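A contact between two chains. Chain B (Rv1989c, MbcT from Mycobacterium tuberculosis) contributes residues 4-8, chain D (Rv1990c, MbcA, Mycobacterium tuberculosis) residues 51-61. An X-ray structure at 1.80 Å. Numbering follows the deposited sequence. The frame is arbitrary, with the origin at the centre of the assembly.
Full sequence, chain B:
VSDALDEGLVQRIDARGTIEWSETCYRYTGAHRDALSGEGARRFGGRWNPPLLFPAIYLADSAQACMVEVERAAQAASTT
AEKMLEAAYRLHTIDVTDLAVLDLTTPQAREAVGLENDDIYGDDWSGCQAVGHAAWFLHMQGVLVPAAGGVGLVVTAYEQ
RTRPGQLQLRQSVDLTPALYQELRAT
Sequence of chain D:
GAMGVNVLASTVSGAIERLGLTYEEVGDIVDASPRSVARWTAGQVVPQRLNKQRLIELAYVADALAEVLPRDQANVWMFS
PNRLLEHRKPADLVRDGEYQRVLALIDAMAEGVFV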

# COMPACT_ATOMS: atom_id res chain seq x y z
N ALA B 4 14.26 -20.12 -4.64
CA ALA B 4 14.52 -21.02 -3.52
C ALA B 4 15.94 -21.60 -3.58
O ALA B 4 16.69 -21.52 -2.61
N LEU B 5 16.28 -22.16 -4.74
CA LEU B 5 17.50 -22.95 -4.91
C LEU B 5 17.51 -24.09 -3.90
O LEU B 5 18.21 -24.06 -2.89
N ASP B 6 16.71 -25.11 -4.19
CA ASP B 6 16.48 -26.23 -3.30
C ASP B 6 17.74 -27.05 -3.05
O ASP B 6 18.42 -27.46 -3.99
N GLU B 7 18.07 -27.30 -1.78
CA GLU B 7 19.27 -28.06 -1.44
C GLU B 7 19.24 -29.49 -2.03
O GLU B 7 20.27 -29.98 -2.51
N GLY B 8 18.08 -30.13 -1.98
CA GLY B 8 17.91 -31.48 -2.49
C GLY B 8 18.19 -31.56 -3.99
O GLY B 8 18.88 -32.47 -4.45
N ASN D 51 18.75 -15.74 6.68
CA ASN D 51 18.09 -15.51 5.40
C ASN D 51 18.90 -16.17 4.30
O ASN D 51 19.88 -15.62 3.82
N LYS D 52 18.46 -17.36 3.90
CA LYS D 52 19.16 -18.15 2.91
C LYS D 52 19.20 -17.43 1.57
O LYS D 52 20.20 -17.49 0.85
N GLN D 53 18.13 -16.72 1.23
CA GLN D 53 18.05 -16.08 -0.09
C GLN D 53 19.14 -15.01 -0.15
O GLN D 53 19.80 -14.83 -1.16
N ARG D 54 19.35 -14.31 0.96
CA ARG D 54 20.37 -13.26 1.01
C ARG D 54 21.78 -13.83 0.89
O ARG D 54 22.65 -13.23 0.27
N LEU D 55 21.99 -15.01 1.48
CA LEU D 55 23.29 -15.67 1.40
C LEU D 55 23.61 -16.05 -0.04
O LEU D 55 24.71 -15.86 -0.53
N ILE D 56 22.62 -16.60 -0.73
CA ILE D 56 22.81 -16.96 -2.14
C ILE D 56 23.07 -15.70 -2.98
O ILE D 56 23.96 -15.68 -3.84
N GLU D 57 22.31 -14.64 -2.72
CA GLU D 57 22.51 -13.38 -3.43
C GLU D 57 23.90 -12.81 -3.18
O GLU D 57 24.56 -12.30 -4.09
N LEU D 58 24.35 -12.88 -1.93
CA LEU D 58 25.71 -12.47 -1.60
C LEU D 58 26.71 -13.28 -2.41
O LEU D 58 27.71 -12.74 -2.90
N ALA D 59 26.45 -14.58 -2.56
CA ALA D 59 27.36 -15.45 -3.31
C ALA D 59 27.41 -15.03 -4.78
O ALA D 59 28.48 -14.98 -5.39
N TYR D 60 26.24 -14.71 -5.35
CA TYR D 60 26.19 -14.21 -6.72
C TYR D 60 27.09 -13.01 -6.90
O TYR D 60 27.81 -12.88 -7.88
N VAL D 61 27.01 -12.10 -5.94
CA VAL D 61 27.75 -10.83 -6.02
C VAL D 61 29.23 -11.09 -5.83
O VAL D 61 30.06 -10.52 -6.54

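Contact between the N-terminal segment of MbcT (chain B, residues 4-8) and residues 51-61 of MbcA (chain D), helical from 52; together the two stretches bury 222 Å². Leu B5, Lys D52 and Ala B4 cover the most surface; Ile D56 comes next. Leu B5, buried, points its CA-to-CB bond toward the helix and adopts chi1 t, chi2 p. Its CB lies 3.8 Å from CD1 of Ile D56, an apolar contact; Ile D56 is in the m, t rotamer, and its CA-to-CB bond points toward the other stretch. Farther along the leucine, CD2 comes within 4.3 Å of OH of Tyr D60. The tyrosine leaves its backbone sideways (chi1 m), but the end of its side chain comes nearer, and its hydroxyl is hydrogen-bonded elsewhere in the structure.

Lys D52, one turn before Ile D56, supplies the polar half of the contact. All four of its chi angles are t, so the chain is fully extended and carries the ammonium group across to the MbcT backbone, where NZ donates a hydrogen bond of 3.1 Å to O of Leu B5. Within these stretches the partner of NZ is a main-chain carbonyl, and no carboxylate forms a salt bridge with it; the CA-to-CB bond of Glu B7 points sideways. On the way, CE of Lys D52 passes 3.4 Å from O of Ala B4.

Ala B4, poorly ordered, turns its methyl away from the helix and is covered mainly through its backbone: its O also lies 3.9 Å from CD1 of Ile D56. Without touching the other stretch, Asn D51 caps the helix, its OD1 accepting from N of Arg D54 at 3.1 Å, while NH1 of Arg D54 forms a salt bridge with OE2 of Glu D57 at 3.0 Å, out of reach of residues 4-8 of chain B.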

# COMPACT_ATOMS: atom_id res chain seq x y z
CB ALA B 4 13.50 -22.14 -3.49
CB LEU B 5 18.75 -22.08 -4.77
CG LEU B 5 19.98 -22.58 -5.52
CD1 LEU B 5 19.63 -22.86 -6.98
CD2 LEU B 5 21.11 -21.58 -5.43
CB ASP B 6 15.37 -27.11 -3.89
CG ASP B 6 15.08 -28.32 -3.05
OD1 ASP B 6 14.57 -28.16 -1.92
OD2 ASP B 6 15.35 -29.44 -3.53
CB GLU B 7 19.44 -28.14 0.08
CG GLU B 7 20.64 -28.98 0.50
CD GLU B 7 20.69 -29.27 1.99
OE1 GLU B 7 20.05 -28.53 2.77
OE2 GLU B 7 21.36 -30.25 2.38
CB ASN D 51 17.92 -14.01 5.14
CG ASN D 51 17.01 -13.71 3.95
OD1 ASN D 51 16.99 -14.46 2.97
ND2 ASN D 51 16.26 -12.62 4.04
CB LYS D 52 18.49 -19.51 2.76
CG LYS D 52 18.99 -20.34 1.61
CD LYS D 52 18.29 -21.70 1.57
CE LYS D 52 18.42 -22.33 0.19
NZ LYS D 52 17.90 -23.73 0.18
CB GLN D 53 16.66 -15.48 -0.31
CG GLN D 53 16.46 -14.64 -1.56
CD GLN D 53 16.72 -15.42 -2.87
OE1 GLN D 53 17.06 -14.84 -3.91
NE2 GLN D 53 16.58 -16.74 -2.80
CB ARG D 54 20.26 -12.44 2.29
CG ARG D 54 19.07 -11.53 2.34
CD ARG D 54 19.19 -10.39 1.33
NE ARG D 54 18.03 -9.52 1.44
CZ ARG D 54 16.92 -9.66 0.72
NH1 ARG D 54 16.84 -10.64 -0.18
NH2 ARG D 54 15.91 -8.83 0.90
CB LEU D 55 23.29 -16.90 2.30
CG LEU D 55 24.51 -17.53 2.95
CD1 LEU D 55 25.51 -16.51 3.44
CD2 LEU D 55 24.00 -18.33 4.12
CB ILE D 56 21.58 -17.74 -2.67
CG1 ILE D 56 21.42 -19.06 -1.90
CG2 ILE D 56 21.70 -17.99 -4.18
CD1 ILE D 56 20.06 -19.71 -2.07
CB GLU D 57 21.44 -12.37 -3.01
CG GLU D 57 20.06 -12.79 -3.53
CD GLU D 57 18.91 -12.11 -2.83
OE1 GLU D 57 17.76 -12.42 -3.17
OE2 GLU D 57 19.16 -11.26 -1.97
CB LEU D 58 25.96 -12.64 -0.10
CG LEU D 58 27.38 -12.34 0.39
CD1 LEU D 58 27.84 -10.95 -0.05
CD2 LEU D 58 27.46 -12.47 1.93
CB ALA D 59 26.95 -16.91 -3.19
CB TYR D 60 24.77 -13.80 -7.11
CG TYR D 60 23.76 -14.90 -7.21
CD1 TYR D 60 24.13 -16.22 -7.44
CD2 TYR D 60 22.40 -14.61 -7.09
CE1 TYR D 60 23.17 -17.22 -7.54
CE2 TYR D 60 21.44 -15.59 -7.20
CZ TYR D 60 21.83 -16.89 -7.42
OH TYR D 60 20.84 -17.85 -7.51
CB VAL D 61 27.24 -9.83 -4.97
CG1 VAL D 61 28.23 -8.65 -4.77
CG2 VAL D 61 25.85 -9.32 -5.38